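Local coordinates for protein esterase (PDB 7ATL) that hydrolyses carboxylic esters as a family VIII carboxylesterase and also transfers acyl groups to acceptors other than water, at residues Val29-Val38 with Ala271-Arg282. Residues are numbered along the deposited sequence; the frame is centred on the assembly and turned at random.
Sequences VVLIARHGRV and ADDVLQLVETLR
Leu31 packs against Ala271, Asp272 and Leu275 where a helix lies on the antiparallel sheet of the beta-lactamase fold. Strand 29-34 and helix 271-282 run in roughly the same direction, 31° apart, with axes 8.9 Å from each other. Leu31 carries much of the contact. Its CB meets Leu275 CD2 at 4.0 Å. Its CG lies over the methyl of Ala271. CD1 continues the chain, anti to CA (chi2 -174°), and so reaches the first turn of the helix. There CD1 is 3.5 Å from Asp272 N and also touches the carboxylate of Asp272, whose side chain crosses that of Leu31 at about a right angle. Asp272 OD1 also forms a salt bridge with Arg57, so this methyl packs beside an ion pair. On one flank of Leu31, Val29 CG1 sits 3.5 Å from Ala271 CB. On the next turn of the helix, Leu275 spreads its two methyls. CD1 faces Ala33 CB, and CD2 also reaches Val38 CG2, on the second strand of the hairpin.

The hairpin's type I' turn, Arg34 to Arg37, meets the polar end of the contact. Arg282 grips Glu279 side-on, with NE to OE2 and NH2 to OE1. This probably helps to fix the carboxylate beside Gly36, whose CA is 3.2 Å from Glu279 OE1. Glu279 OE2 also bonds Ser356 OG on the neighbouring strand 355-361. One water links the segments: it accepts from Gly36 N at 3.1 Å and donates to Glu279 OE2 at a short 2.5 Å.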
loop_
_atom_site.group_PDB
_atom_site.type_symbol
_atom_site.label_atom_id
_atom_site.label_comp_id
_atom_site.label_asym_id
_atom_site.label_seq_id
_atom_site.Cartn_x
_atom_site.Cartn_y
_atom_site.Cartn_z
ATOM N N VAL A 29 14.619 2.444 5.868
ATOM C CA VAL A 29 15.103 3.389 4.832
ATOM C C VAL A 29 14.074 4.513 4.731
ATOM O O VAL A 29 12.913 4.195 4.474
ATOM C CB VAL A 29 15.292 2.664 3.498
ATOM C CG1 VAL A 29 15.747 3.627 2.412
ATOM C CG2 VAL A 29 16.257 1.506 3.650
ATOM N N VAL A 30 14.482 5.755 4.978
ATOM C CA VAL A 30 13.615 6.970 4.943
ATOM C C VAL A 30 14.165 7.958 3.902
ATOM O O VAL A 30 15.332 8.347 4.022
ATOM C CB VAL A 30 13.529 7.634 6.326
ATOM C CG1 VAL A 30 12.815 8.969 6.246
ATOM C CG2 VAL A 30 12.872 6.735 7.362
ATOM N N LEU A 31 13.335 8.350 2.938
ATOM C CA LEU A 31 13.664 9.305 1.844
ATOM C C LEU A 31 12.714 10.519 1.920
ATOM O O LEU A 31 11.480 10.340 2.132
ATOM C CB LEU A 31 13.518 8.595 0.498
ATOM C CG LEU A 31 14.337 7.318 0.290
ATOM C CD1 LEU A 31 14.195 6.808 -1.145
ATOM C CD2 LEU A 31 15.807 7.511 0.609
ATOM N N ILE A 32 13.247 11.731 1.778
ATOM C CA ILE A 32 12.434 12.979 1.722
ATOM C C ILE A 32 12.888 13.804 0.517
ATOM O O ILE A 32 14.113 14.032 0.376
ATOM C CB ILE A 32 12.530 13.784 3.028
ATOM C CG1 ILE A 32 12.129 12.938 4.234
ATOM C CG2 ILE A 32 11.711 15.062 2.922
ATOM C CD1 ILE A 32 12.839 13.337 5.497
ATOM N N ALA A 33 11.922 14.211 -0.310
ATOM C CA ALA A 33 12.096 15.127 -1.454
ATOM C C ALA A 33 11.349 16.424 -1.150
ATOM O O ALA A 33 10.294 16.360 -0.480
ATOM C CB ALA A 33 11.576 14.474 -2.711
ATOM N N ARG A 34 11.904 17.559 -1.571
ATOM C CA ARG A 34 11.137 18.821 -1.715
ATOM C C ARG A 34 11.275 19.300 -3.157
ATOM O O ARG A 34 12.415 19.308 -3.689
ATOM C CB ARG A 34 11.583 19.885 -0.713
ATOM C CG ARG A 34 10.645 21.082 -0.678
ATOM C CD ARG A 34 11.207 22.207 0.150
ATOM N NE ARG A 34 11.266 21.772 1.537
ATOM C CZ ARG A 34 12.380 21.572 2.248
ATOM N NH1 ARG A 34 13.583 21.778 1.724
ATOM N NH2 ARG A 34 12.282 21.168 3.502
ATOM N N HIS A 35 10.145 19.630 -3.786
ATOM C CA HIS A 35 10.100 19.978 -5.228
ATOM C C HIS A 35 10.896 18.947 -6.050
ATOM O O HIS A 35 11.512 19.353 -7.051
ATOM C CB HIS A 35 10.631 21.402 -5.430
ATOM C CG HIS A 35 9.647 22.436 -5.031
ATOM N ND1 HIS A 35 8.460 22.656 -5.768
ATOM C CD2 HIS A 35 9.655 23.312 -3.998
ATOM C CE1 HIS A 35 7.789 23.634 -5.200
ATOM N NE2 HIS A 35 8.509 24.056 -4.107
ATOM N N GLY A 36 10.880 17.663 -5.658
ATOM C CA GLY A 36 11.394 16.547 -6.478
ATOM C C GLY A 36 12.839 16.224 -6.198
ATOM O O GLY A 36 13.337 15.310 -6.802
ATOM N N ARG A 37 13.513 16.981 -5.349
ATOM C CA ARG A 37 14.956 16.793 -5.071
ATOM C C ARG A 37 15.048 16.065 -3.737
ATOM O O ARG A 37 14.373 16.494 -2.773
ATOM C CB ARG A 37 15.691 18.140 -5.042
ATOM C CG ARG A 37 17.129 18.075 -4.541
ATOM C CD ARG A 37 17.890 19.373 -4.825
ATOM N NE ARG A 37 17.799 20.262 -3.686
ATOM C CZ ARG A 37 18.476 20.096 -2.559
ATOM N NH1 ARG A 37 19.320 19.091 -2.433
ATOM N NH2 ARG A 37 18.315 20.929 -1.552
ATOM N N VAL A 38 15.839 15.003 -3.689
ATOM C CA VAL A 38 16.068 14.227 -2.443
ATOM C C VAL A 38 16.845 15.147 -1.488
ATOM O O VAL A 38 18.019 15.389 -1.729
ATOM C CB VAL A 38 16.784 12.901 -2.783
ATOM C CG1 VAL A 38 17.372 12.200 -1.563
ATOM C CG2 VAL A 38 15.889 11.948 -3.554
ATOM N N ALA A 271 12.885 1.713 -1.566
ATOM C CA ALA A 271 12.360 3.032 -1.163
ATOM C C ALA A 271 12.417 4.008 -2.351
ATOM O O ALA A 271 11.418 4.708 -2.572
ATOM C CB ALA A 271 13.136 3.511 0.042
ATOM N N ASP A 272 13.509 4.031 -3.120
ATOM C CA ASP A 272 13.692 5.006 -4.232
ATOM C C ASP A 272 12.646 4.782 -5.315
ATOM O O ASP A 272 12.258 5.789 -5.950
ATOM C CB ASP A 272 15.091 4.962 -4.850
ATOM C CG ASP A 272 16.071 5.687 -3.954
ATOM O OD1 ASP A 272 16.061 6.903 -4.000
ATOM O OD2 ASP A 272 16.749 5.027 -3.134
ATOM N N ASP A 273 12.243 3.533 -5.560
ATOM C CA ASP A 273 11.181 3.232 -6.554
ATOM C C ASP A 273 9.882 3.808 -5.982
ATOM O O ASP A 273 9.181 4.476 -6.708
ATOM C CB ASP A 273 11.122 1.749 -6.944
ATOM C CG ASP A 273 12.180 1.248 -7.934
ATOM O OD1 ASP A 273 12.849 2.066 -8.606
ATOM O OD2 ASP A 273 12.321 0.022 -8.035
ATOM N N VAL A 274 9.631 3.678 -4.687
ATOM C CA VAL A 274 8.382 4.205 -4.062
ATOM C C VAL A 274 8.380 5.737 -4.145
ATOM O O VAL A 274 7.296 6.318 -4.344
ATOM C CB VAL A 274 8.240 3.701 -2.613
ATOM C CG1 VAL A 274 7.058 4.327 -1.877
ATOM C CG2 VAL A 274 8.155 2.182 -2.573
ATOM N N LEU A 275 9.539 6.375 -3.999
ATOM C CA LEU A 275 9.632 7.852 -4.018
ATOM C C LEU A 275 9.307 8.351 -5.425
ATOM O O LEU A 275 8.639 9.393 -5.525
ATOM C CB LEU A 275 11.025 8.307 -3.587
ATOM C CG LEU A 275 11.211 9.824 -3.589
ATOM C CD1 LEU A 275 10.129 10.513 -2.771
ATOM C CD2 LEU A 275 12.573 10.202 -3.050
ATOM N N GLN A 276 9.772 7.637 -6.463
ATOM C CA GLN A 276 9.437 7.914 -7.887
ATOM C C GLN A 276 7.918 7.877 -8.010
ATOM O O GLN A 276 7.342 8.813 -8.588
ATOM C CB GLN A 276 10.020 6.869 -8.845
ATOM C CG GLN A 276 11.472 7.099 -9.249
ATOM C CD GLN A 276 11.635 8.525 -9.721
ATOM O OE1 GLN A 276 11.000 8.972 -10.690
ATOM N NE2 GLN A 276 12.442 9.272 -8.984
ATOM N N LEU A 277 7.298 6.824 -7.475
ATOM C CA LEU A 277 5.826 6.647 -7.522
ATOM C C LEU A 277 5.125 7.843 -6.841
ATOM O O LEU A 277 4.157 8.382 -7.408
ATOM C CB LEU A 277 5.473 5.328 -6.833
ATOM C CG LEU A 277 4.003 5.178 -6.459
ATOM C CD1 LEU A 277 3.154 5.172 -7.730
ATOM C CD2 LEU A 277 3.770 3.921 -5.624
ATOM N N VAL A 278 5.554 8.225 -5.641
ATOM C CA VAL A 278 4.853 9.265 -4.841
ATOM C C VAL A 278 5.035 10.643 -5.510
ATOM O O VAL A 278 4.023 11.393 -5.589
ATOM C CB VAL A 278 5.314 9.243 -3.376
ATOM C CG1 VAL A 278 4.697 10.374 -2.573
ATOM C CG2 VAL A 278 5.016 7.902 -2.716
ATOM N N GLU A 279 6.237 10.982 -5.988
ATOM C CA GLU A 279 6.487 12.241 -6.745
ATOM C C GLU A 279 5.543 12.294 -7.955
ATOM O O GLU A 279 4.848 13.315 -8.126
ATOM C CB GLU A 279 7.951 12.354 -7.175
ATOM C CG GLU A 279 8.799 13.095 -6.165
ATOM C CD GLU A 279 8.362 14.536 -5.992
ATOM O OE1 GLU A 279 8.535 15.309 -6.980
ATOM O OE2 GLU A 279 7.810 14.861 -4.902
ATOM N N THR A 280 5.458 11.209 -8.722
ATOM C CA THR A 280 4.555 11.069 -9.896
ATOM C C THR A 280 3.095 11.355 -9.508
ATOM O O THR A 280 2.410 12.097 -10.234
ATOM C CB THR A 280 4.700 9.674 -10.505
ATOM O OG1 THR A 280 6.080 9.486 -10.822
ATOM C CG2 THR A 280 3.854 9.498 -11.745
ATOM N N LEU A 281 2.635 10.794 -8.397
ATOM C CA LEU A 281 1.270 11.020 -7.878
ATOM C C LEU A 281 1.123 12.481 -7.458
ATOM O O LEU A 281 0.019 12.994 -7.590
ATOM C CB LEU A 281 1.008 10.066 -6.703
ATOM C CG LEU A 281 0.952 8.574 -7.052
ATOM C CD1 LEU A 281 0.327 7.789 -5.916
ATOM C CD2 LEU A 281 0.184 8.302 -8.347
ATOM N N ARG A 282 2.175 13.121 -6.961
ATOM C CA ARG A 282 2.069 14.501 -6.419
ATOM C C ARG A 282 1.851 15.533 -7.547
ATOM O O ARG A 282 1.111 16.498 -7.295
ATOM C CB ARG A 282 3.316 14.866 -5.605
ATOM C CG ARG A 282 3.281 16.279 -5.047
ATOM C CD ARG A 282 4.456 16.591 -4.137
ATOM N NE ARG A 282 5.680 16.754 -4.906
ATOM C CZ ARG A 282 6.036 17.840 -5.583
ATOM N NH1 ARG A 282 5.260 18.920 -5.610
ATOM N NH2 ARG A 282 7.180 17.818 -6.249
HETATM O O HOH W 1 8.996 16.566 -3.467
#